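PDB 4KZK: L-arabinose ABC transporter, periplasmic L-arabinose-binding protein from Burkholderia thailandensis, which probably binds L-arabinose in the periplasm for uptake by an ABC transporter, and can also hold beta-D-galactose. Local coordinates for residues A[141-144]-A[145-148]; A[156-159]-A[160-164]; A[181-184]-A[185-189]; A[322-325]-A[326-329]. All coordinates share one frame; numbering follows the deposited sequence. Where two conformers were deposited one is given.

Contact 1. Residues A[141-144]-A[145-148]; sequences GISA and YRIG
S143 OG is joined to R146 N by one water, 2.6 Å from OG to water 1. Water 1 accepts the N-H of R146 at 3.0 Å. S143 is the N-cap of helix 144-161, but its side chain makes no direct capping bond; water 1 bridges S143 OG to R146 N instead. S143 is also the centre of an inverse gamma turn, by which the chain leaves strand 139-142.

The R146 chain bends at chi3 (-18°) and folds back over S143. One face of its guanidinium then covers S143 CB, which lies 3.2 Å above that plane, off towards the rim. S143 OG lies over the same group, 2.7 Å from R146 NH1. This is a close approach over a face, and the angle is too poor for a hydrogen bond. Two backbone bonds close the first turn: I147 N donates to S143 O at 2.9 Å and G148 N to A144 O at 2.9 Å.

Beneath the turn, I142 and I147 cross at about a right angle, with I142 CD1 4.0 Å from I147 CG1. I147 has two conformers, so this packing holds for one of them and is less certain. I142 also touches the bound galactose and R185; I147 lies behind it. A144 packs on T181, E184 and R185 of helix 180-195. Y145 OH bonds to D191 and R149.

The chemistry is therefore divided. Water 1 serves the N-H of R146, and backbone carbonyls serve those of I147 and G148, while I142 offers the sugar an apolar surface.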
loop_
_atom_site.group_PDB
_atom_site.type_symbol
_atom_site.label_atom_id
_atom_site.label_comp_id
_atom_site.label_asym_id
_atom_site.label_seq_id
_atom_site.Cartn_x
_atom_site.Cartn_y
_atom_site.Cartn_z
ATOM N N GLY A 141 10.089 -0.442 -2.577
ATOM C CA GLY A 141 8.879 -0.261 -1.779
ATOM C C GLY A 141 8.879 1.108 -1.171
ATOM O O GLY A 141 9.702 1.949 -1.542
ATOM N N ILE A 142 7.968 1.332 -0.229
ATOM C CA ILE A 142 7.878 2.620 0.421
ATOM C C ILE A 142 8.673 2.607 1.725
ATOM O O ILE A 142 8.884 1.547 2.320
ATOM C CB ILE A 142 6.415 3.060 0.664
ATOM C CG1 ILE A 142 5.711 2.255 1.771
ATOM C CG2 ILE A 142 5.640 2.987 -0.630
ATOM C CD1 ILE A 142 4.337 2.774 2.104
ATOM N N SER A 143 9.092 3.789 2.175
ATOM C CA SER A 143 9.719 3.931 3.495
ATOM C C SER A 143 8.633 3.872 4.564
ATOM O O SER A 143 8.129 4.888 5.033
ATOM C CB SER A 143 10.534 5.234 3.585
ATOM O OG SER A 143 11.402 5.161 4.727
ATOM N N ALA A 144 8.245 2.648 4.919
ATOM C CA ALA A 144 6.971 2.384 5.569
ATOM C C ALA A 144 6.790 3.029 6.933
ATOM O O ALA A 144 5.740 3.606 7.219
ATOM C CB ALA A 144 6.723 0.886 5.650
ATOM N N TYR A 145 7.815 2.941 7.774
ATOM C CA TYR A 145 7.727 3.535 9.093
ATOM C C TYR A 145 7.571 5.042 9.005
ATOM O O TYR A 145 6.689 5.609 9.664
ATOM C CB TYR A 145 8.930 3.141 9.958
ATOM C CG TYR A 145 8.798 3.685 11.369
ATOM C CD1 TYR A 145 7.993 3.042 12.318
ATOM C CD2 TYR A 145 9.427 4.871 11.746
ATOM C CE1 TYR A 145 7.827 3.574 13.593
ATOM C CE2 TYR A 145 9.257 5.399 13.009
ATOM C CZ TYR A 145 8.453 4.739 13.935
ATOM O OH TYR A 145 8.301 5.288 15.213
ATOM N N ARG A 146 8.392 5.692 8.178
ATOM C CA ARG A 146 8.301 7.140 8.015
ATOM C C ARG A 146 6.967 7.575 7.427
ATOM O O ARG A 146 6.411 8.572 7.835
ATOM C CB ARG A 146 9.439 7.673 7.138
ATOM C CG ARG A 146 10.796 7.585 7.803
ATOM C CD ARG A 146 11.851 8.477 7.157
ATOM N NE ARG A 146 11.486 8.914 5.809
ATOM C CZ ARG A 146 11.948 8.418 4.661
ATOM N NH1 ARG A 146 12.861 7.459 4.604
ATOM N NH2 ARG A 146 11.482 8.916 3.536
ATOM N N ILE A 147 6.428 6.789 6.503
ATOM C CA ILE A 147 5.111 7.047 5.911
ATOM C C ILE A 147 4.044 6.977 7.003
ATOM O O ILE A 147 3.161 7.825 7.108
ATOM C CB ILE A 147 4.790 6.015 4.806
ATOM C CG1 ILE A 147 5.778 6.147 3.637
ATOM C CG2 ILE A 147 3.352 6.160 4.314
ATOM C CD1 ILE A 147 5.741 7.475 2.914
ATOM N N GLY A 148 4.115 5.930 7.801
ATOM C CA GLY A 148 3.237 5.833 8.952
ATOM C C GLY A 148 3.312 7.036 9.883
ATOM O O GLY A 148 2.279 7.518 10.376
HETATM O O HOH W 1 10.780 4.200 7.112
#

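Contact 2. Residues A[156-159]-A[160-164]; sequences AAEA and KRRGW
E158, R161 and R162 form a salt-bridge network beside the Schellman motif that ends helix 144-161. Both E158 oxygens are engaged. R161 grips the carboxylate side-on: its NE gives a nearly straight bond to E158 OE1 (2.9 Å), and its NH2 gives one to E158 OE2 (2.7 Å). Both donors come on the syn sides, and the two flat groups are only 32° apart.

R162 comes to the anti side of OE2. Its NE lies 2.9 Å from E158 OE2, and its NH2 gives a longer bond to the same oxygen. Here the planes stand almost perpendicular, 86° apart. OE2 thus accepts from three N-H groups, which would probably keep the carboxylate ionised. The remaining R162 nitrogen, NH1, donates to T257 O. E158 turns at chi2 (58°), which brings its carboxylate forward along the helix, toward R161 and R162.

In the last turn, R162 N donates to E158 O. G163 then leaves helical geometry with positive phi, and its N bonds to K160 O (3.0 Å). W164 N reaches back to A159 O at 3.1 Å. E158, A159, R162 and W164 all rest on I261 of strand 260-264. The W164 ring stacks with H232, and its CE3 lies 3.9 Å from A159 CB.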
loop_
_atom_site.group_PDB
_atom_site.type_symbol
_atom_site.label_atom_id
_atom_site.label_comp_id
_atom_site.label_asym_id
_atom_site.label_seq_id
_atom_site.Cartn_x
_atom_site.Cartn_y
_atom_site.Cartn_z
ATOM N N ALA A 156 -3.086 13.839 13.825
ATOM C CA ALA A 156 -2.906 14.674 15.034
ATOM C C ALA A 156 -3.179 16.145 14.737
ATOM O O ALA A 156 -3.826 16.857 15.535
ATOM C CB ALA A 156 -1.508 14.512 15.589
ATOM N N ALA A 157 -2.682 16.612 13.598
ATOM C CA ALA A 157 -2.864 18.021 13.213
ATOM C C ALA A 157 -4.333 18.388 12.987
ATOM O O ALA A 157 -4.796 19.464 13.366
ATOM C CB ALA A 157 -2.031 18.368 11.993
ATOM N N GLU A 158 -5.087 17.484 12.381
ATOM C CA GLU A 158 -6.503 17.766 12.108
ATOM C C GLU A 158 -7.302 17.672 13.404
ATOM O O GLU A 158 -8.220 18.456 13.648
ATOM C CB GLU A 158 -7.024 16.817 11.032
ATOM C CG GLU A 158 -8.505 16.948 10.683
ATOM C CD GLU A 158 -8.929 18.323 10.199
ATOM O OE1 GLU A 158 -8.065 19.161 9.843
ATOM O OE2 GLU A 158 -10.157 18.558 10.151
ATOM N N ALA A 159 -6.955 16.708 14.246
ATOM C CA ALA A 159 -7.600 16.604 15.551
ATOM C C ALA A 159 -7.401 17.899 16.344
ATOM O O ALA A 159 -8.339 18.407 16.948
ATOM C CB ALA A 159 -7.085 15.409 16.337
ATOM N N LYS A 160 -6.179 18.419 16.332
ATOM C CA LYS A 160 -5.847 19.669 17.009
ATOM C C LYS A 160 -6.636 20.828 16.425
ATOM O O LYS A 160 -7.174 21.640 17.175
ATOM C CB LYS A 160 -4.349 19.931 16.889
ATOM C CG LYS A 160 -3.881 21.279 17.403
ATOM C CD LYS A 160 -2.366 21.342 17.325
ATOM C CE LYS A 160 -1.747 20.675 18.532
ATOM N NZ LYS A 160 -1.841 21.587 19.690
ATOM N N ARG A 161 -6.715 20.911 15.096
ATOM C CA ARG A 161 -7.505 21.968 14.465
ATOM C C ARG A 161 -8.961 21.962 14.969
ATOM O O ARG A 161 -9.557 23.021 15.184
ATOM C CB ARG A 161 -7.463 21.821 12.940
ATOM C CG ARG A 161 -7.873 23.068 12.174
ATOM C CD ARG A 161 -8.033 22.784 10.689
ATOM N NE ARG A 161 -9.078 21.785 10.473
ATOM C CZ ARG A 161 -10.383 22.032 10.530
ATOM N NH1 ARG A 161 -10.839 23.264 10.772
ATOM N NH2 ARG A 161 -11.242 21.038 10.338
ATOM N N ARG A 162 -9.515 20.764 15.181
ATOM C CA ARG A 162 -10.899 20.601 15.662
ATOM C C ARG A 162 -11.078 20.817 17.161
ATOM O O ARG A 162 -12.213 20.840 17.648
ATOM C CB ARG A 162 -11.429 19.204 15.287
ATOM C CG ARG A 162 -11.536 19.004 13.798
ATOM C CD ARG A 162 -12.210 17.704 13.435
ATOM N NE ARG A 162 -11.989 17.400 12.032
ATOM C CZ ARG A 162 -12.568 16.390 11.396
ATOM N NH1 ARG A 162 -13.431 15.592 12.026
ATOM N NH2 ARG A 162 -12.291 16.196 10.127
ATOM N N GLY A 163 -9.974 20.951 17.890
ATOM C CA GLY A 163 -10.020 21.154 19.334
ATOM C C GLY A 163 -10.279 19.887 20.125
ATOM O O GLY A 163 -10.704 19.939 21.282
ATOM N N TRP A 164 -10.022 18.746 19.496
ATOM C CA TRP A 164 -10.196 17.460 20.145
ATOM C C TRP A 164 -9.192 17.329 21.291
ATOM O O TRP A 164 -8.069 17.802 21.196
ATOM C CB TRP A 164 -9.976 16.324 19.137
ATOM C CG TRP A 164 -11.104 16.087 18.203
ATOM C CD1 TRP A 164 -12.160 16.913 17.950
ATOM C CD2 TRP A 164 -11.277 14.947 17.345
ATOM N NE1 TRP A 164 -12.992 16.349 17.002
ATOM C CE2 TRP A 164 -12.468 15.143 16.620
ATOM C CE3 TRP A 164 -10.550 13.771 17.135
ATOM C CZ2 TRP A 164 -12.949 14.206 15.700
ATOM C CZ3 TRP A 164 -11.031 12.842 16.227
ATOM C CH2 TRP A 164 -12.226 13.068 15.523
#

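Contact 3. Residues A[181-184]-A[185-189]. With GAL (beta-D-galactopyranose), chain B.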
loop_
_atom_site.group_PDB
_atom_site.type_symbol
_atom_site.label_atom_id
_atom_site.label_comp_id
_atom_site.label_asym_id
_atom_site.label_seq_id
_atom_site.Cartn_x
_atom_site.Cartn_y
_atom_site.Cartn_z
ATOM N N THR A 181 5.679 -4.628 5.756
ATOM C CA THR A 181 5.426 -3.251 5.338
ATOM C C THR A 181 4.131 -2.746 5.951
ATOM O O THR A 181 4.016 -1.596 6.330
ATOM C CB THR A 181 5.473 -3.060 3.796
ATOM O OG1 THR A 181 5.365 -1.667 3.472
ATOM C CG2 THR A 181 4.358 -3.826 3.096
ATOM N N ALA A 182 3.130 -3.608 6.073
ATOM C CA ALA A 182 1.886 -3.191 6.712
ATOM C C ALA A 182 2.069 -2.907 8.198
ATOM O O ALA A 182 1.546 -1.927 8.718
ATOM C CB ALA A 182 0.790 -4.240 6.499
ATOM N N ARG A 183 2.795 -3.782 8.897
ATOM C CA ARG A 183 3.090 -3.585 10.298
ATOM C C ARG A 183 3.840 -2.274 10.520
ATOM O O ARG A 183 3.538 -1.529 11.438
ATOM C CB ARG A 183 3.911 -4.753 10.852
ATOM C CG ARG A 183 4.101 -4.712 12.369
ATOM C CD ARG A 183 5.154 -5.692 12.885
ATOM N NE ARG A 183 6.509 -5.273 12.506
ATOM C CZ ARG A 183 7.188 -4.267 13.074
ATOM N NH1 ARG A 183 6.683 -3.565 14.100
ATOM N NH2 ARG A 183 8.400 -3.960 12.627
ATOM N N GLU A 184 4.814 -1.979 9.665
ATOM C CA GLU A 184 5.620 -0.768 9.853
ATOM C C GLU A 184 4.791 0.510 9.649
ATOM O O GLU A 184 4.961 1.502 10.389
ATOM C CB GLU A 184 6.825 -0.784 8.914
ATOM C CG GLU A 184 7.853 -1.852 9.274
ATOM C CD GLU A 184 8.812 -2.194 8.141
ATOM O OE1 GLU A 184 8.915 -1.419 7.163
ATOM O OE2 GLU A 184 9.492 -3.244 8.240
ATOM N N ARG A 185 3.881 0.486 8.675
ATOM C CA ARG A 185 2.997 1.621 8.408
ATOM C C ARG A 185 2.140 1.925 9.615
ATOM O O ARG A 185 2.008 3.092 9.988
ATOM C CB ARG A 185 2.083 1.342 7.210
ATOM C CG ARG A 185 2.824 1.211 5.905
ATOM C CD ARG A 185 1.983 0.554 4.829
ATOM N NE ARG A 185 2.830 -0.020 3.793
ATOM C CZ ARG A 185 2.458 -0.185 2.517
ATOM N NH1 ARG A 185 1.255 0.201 2.124
ATOM N NH2 ARG A 185 3.281 -0.748 1.637
ATOM N N THR A 186 1.543 0.899 10.231
ATOM C CA THR A 186 0.655 1.145 11.365
ATOM C C THR A 186 1.410 1.487 12.636
ATOM O O THR A 186 0.927 2.294 13.428
ATOM C CB THR A 186 -0.377 0.022 11.604
ATOM O OG1 THR A 186 0.278 -1.218 11.866
ATOM C CG2 THR A 186 -1.273 -0.102 10.412
ATOM N N THR A 187 2.578 0.885 12.830
ATOM C CA THR A 187 3.456 1.214 13.958
ATOM C C THR A 187 3.888 2.681 13.904
ATOM O O THR A 187 3.850 3.391 14.899
ATOM C CB THR A 187 4.680 0.274 14.006
ATOM O OG1 THR A 187 4.227 -1.082 14.114
ATOM C CG2 THR A 187 5.549 0.573 15.213
ATOM N N GLY A 188 4.263 3.163 12.718
ATOM C CA GLY A 188 4.625 4.571 12.583
ATOM C C GLY A 188 3.482 5.489 12.934
ATOM O O GLY A 188 3.658 6.497 13.637
ATOM N N ALA A 189 2.283 5.153 12.455
ATOM C CA ALA A 189 1.119 5.977 12.745
ATOM C C ALA A 189 0.827 6.011 14.246
ATOM O O ALA A 189 0.592 7.077 14.836
ATOM C CB ALA A 189 -0.096 5.475 11.963
HETATM C C1 GAL B . 1.155 -2.668 -0.932
HETATM C C2 GAL B . -0.317 -2.289 -0.789
HETATM C C3 GAL B . -0.649 -1.234 -1.853
HETATM C C4 GAL B . 0.330 -0.068 -1.747
HETATM C C5 GAL B . 1.747 -0.595 -1.880
HETATM C C6 GAL B . 2.778 0.514 -1.720
HETATM O O1 GAL B . 1.466 -3.547 0.131
HETATM O O2 GAL B . -1.092 -3.451 -0.980
HETATM O O3 GAL B . -2.003 -0.782 -1.734
HETATM O O4 GAL B . 0.144 0.636 -0.543
HETATM O O5 GAL B . 1.980 -1.518 -0.826
HETATM O O6 GAL B . 4.094 0.000 -1.843
HETATM O O HOH W 2 -0.414 -3.775 10.462
#
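Helix 180-195 belongs to a beta-alpha-beta unit with strands 170-175 and 203-207, and its first turns present R185 to the galactose site. The R185 chain runs extended from CG to NE, back along the helix past T181. Its NE donates to T181 OG1 at 3.0 Å and its NH2 to the same oxygen at 2.9 Å. T181 OG1 sits at the edge of the guanidinium, close to its plane. The hydroxyl is set there by its torsion: OG1 stands opposite the T181 backbone N (chi1 -174°).

The far end of the guanidinium meets the sugar. R185 NH2 donates to galactose O5 at 2.9 Å, and R185 NH1 to galactose O4 at 2.9 Å. NH1 also bonds to S238 O. All five N-H groups of the side chain thus have an acceptor, and the rotation of the group is fixed from two sides. T181 acts as a second-shell residue that positions a sugar-binding arginine. D123, D124, N239, N266, D48 and K44 bind the same galactose.

Further along the helix the hydroxyls turn to the backbone and to water. T186 OG1 bonds to R173 NH2 and lies 3.0 Å from water 2, which also gives a weak bond to A182 O. R183 O accepts twice, from T187 N and from T187 OG1. The hydroxyl comes from above the carbonyl plane, 41° out of it, with T187 OG1 2.8 Å from R183 O.

Contact 4. Residues A[322-325]-A[326-329]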
loop_
_atom_site.group_PDB
_atom_site.type_symbol
_atom_site.label_atom_id
_atom_site.label_comp_id
_atom_site.label_asym_id
_atom_site.label_seq_id
_atom_site.Cartn_x
_atom_site.Cartn_y
_atom_site.Cartn_z
ATOM N N LEU A 322 1.445 14.282 2.261
ATOM C CA LEU A 322 0.034 14.301 2.609
ATOM C C LEU A 322 -0.803 15.036 1.576
ATOM O O LEU A 322 -0.448 16.147 1.175
ATOM C CB LEU A 322 -0.161 14.950 3.975
ATOM C CG LEU A 322 -1.612 15.221 4.359
ATOM C CD1 LEU A 322 -2.318 13.910 4.626
ATOM C CD2 LEU A 322 -1.675 16.170 5.544
ATOM N N ILE A 323 -1.920 14.422 1.176
ATOM C CA ILE A 323 -2.947 15.100 0.384
ATOM C C ILE A 323 -4.268 15.037 1.127
ATOM O O ILE A 323 -4.581 14.064 1.811
ATOM C CB ILE A 323 -3.092 14.574 -1.052
ATOM C CG1 ILE A 323 -3.438 13.084 -1.110
ATOM C CG2 ILE A 323 -1.826 14.888 -1.848
ATOM C CD1 ILE A 323 -3.783 12.638 -2.525
ATOM N N THR A 324 -5.019 16.116 0.985
ATOM C CA THR A 324 -6.366 16.235 1.470
ATOM C C THR A 324 -7.222 16.791 0.321
ATOM O O THR A 324 -6.742 16.997 -0.767
ATOM C CB THR A 324 -6.416 17.237 2.634
ATOM O OG1 THR A 324 -6.130 18.541 2.127
ATOM C CG2 THR A 324 -5.435 16.847 3.749
ATOM N N ARG A 325 -8.509 17.050 0.573
ATOM C CA ARG A 325 -9.364 17.654 -0.432
ATOM C C ARG A 325 -8.785 18.968 -0.950
ATOM O O ARG A 325 -8.991 19.299 -2.113
ATOM C CB ARG A 325 -10.765 17.855 0.129
ATOM C CG ARG A 325 -11.528 16.539 0.294
ATOM C CD ARG A 325 -12.796 16.651 1.125
ATOM N NE ARG A 325 -13.468 15.349 1.214
ATOM C CZ ARG A 325 -13.100 14.353 2.017
ATOM N NH1 ARG A 325 -12.057 14.486 2.843
ATOM N NH2 ARG A 325 -13.766 13.204 1.998
ATOM N N ALA A 326 -8.058 19.700 -0.111
ATOM C CA ALA A 326 -7.590 21.045 -0.468
ATOM C C ALA A 326 -6.425 21.060 -1.472
ATOM O O ALA A 326 -6.286 22.006 -2.259
ATOM C CB ALA A 326 -7.165 21.775 0.790
ATOM N N ASN A 327 -5.580 20.032 -1.454
ATOM C CA ASN A 327 -4.388 20.041 -2.296
ATOM C C ASN A 327 -4.191 18.839 -3.203
ATOM O O ASN A 327 -3.183 18.748 -3.897
ATOM C CB ASN A 327 -3.147 20.231 -1.422
ATOM C CG ASN A 327 -2.801 18.990 -0.652
ATOM O OD1 ASN A 327 -3.663 18.164 -0.418
ATOM N ND2 ASN A 327 -1.530 18.811 -0.304
ATOM N N GLU A 328 -5.111 17.880 -3.186
ATOM C CA GLU A 328 -4.874 16.640 -3.941
ATOM C C GLU A 328 -4.629 16.859 -5.435
ATOM O O GLU A 328 -3.746 16.220 -6.034
ATOM C CB GLU A 328 -6.004 15.626 -3.729
ATOM C CG GLU A 328 -7.402 16.101 -4.029
ATOM C CD GLU A 328 -7.943 15.647 -5.363
ATOM O OE1 GLU A 328 -7.189 15.037 -6.148
ATOM O OE2 GLU A 328 -9.157 15.922 -5.618
ATOM N N LYS A 329 -5.376 17.766 -6.056
ATOM C CA LYS A 329 -5.216 17.955 -7.505
ATOM C C LYS A 329 -3.847 18.539 -7.857
ATOM O O LYS A 329 -3.174 18.077 -8.781
ATOM C CB LYS A 329 -6.342 18.817 -8.055
ATOM C CG LYS A 329 -7.689 18.155 -7.883
ATOM C CD LYS A 329 -8.777 18.884 -8.659
ATOM C CE LYS A 329 -10.081 18.093 -8.576
ATOM N NZ LYS A 329 -10.551 17.827 -7.177
HETATM O O HOH W 3 -7.595 19.622 -4.594
HETATM O O HOH W 4 -10.572 17.473 -3.704
#
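N327 folds its amide back over the end of strand 315-324 and grips the peptide groups on both sides of I323. N327 ND2 donates to L322 O at 3.2 Å. The bond is almost straight (175°) and falls on a lone pair, in the carbonyl plane. On its other arm, N327 OD1 accepts from T324 N at 2.8 Å, also at a nearly straight angle. The amide thus pairs with the strand much as a peptide group of a neighbouring strand would. It reaches back because N327 CG lies between its own N and carbonyl carbon, chi1 74°.

I323 and T324 each meet N327 at about a right angle. The side chains of I323 and E328 cross at a slant, with I323 CD1 3.9 Å from E328 CB. T324 OG1 accepts from A326 N at 3.2 Å, an ST turn at the strand end. N327 N and E328 N both give weak hydrogen bonds to T324 O. Water 4 joins R325 O to E328 OE2, and K329 NZ forms a salt bridge to that oxygen (2.8 Å), from above the carboxylate plane.

The turn carries the chain from strand 315-324 into helix 328-334. I323 and E328 pack on F275 of helix 269-276. R325 NH1 bonds to F283 O, and T324 touches F284 on strand 283-288.

Contact 1 is buried and contact 3 partly so, both near the chain's centre; contacts 2 and 4 are partly buried and lie farther out. Helices 144-161 and 180-195 touch where Y145 meets G188, and I142 of strand 139-142 meets R185. Both contacts reach the galactose, but contact 1 adds an apolar wall and contact 3 a charged arm. Contact 2 lies at the other end of contact 1's helix, about 23 Å away between centres, and relies on a salt-bridge network. Contact 4 shares the sheet with contact 1. Both lead from a strand into a helix: contact 1 by backbone bonds and a water link, contact 4 by an amide turned back on the strand.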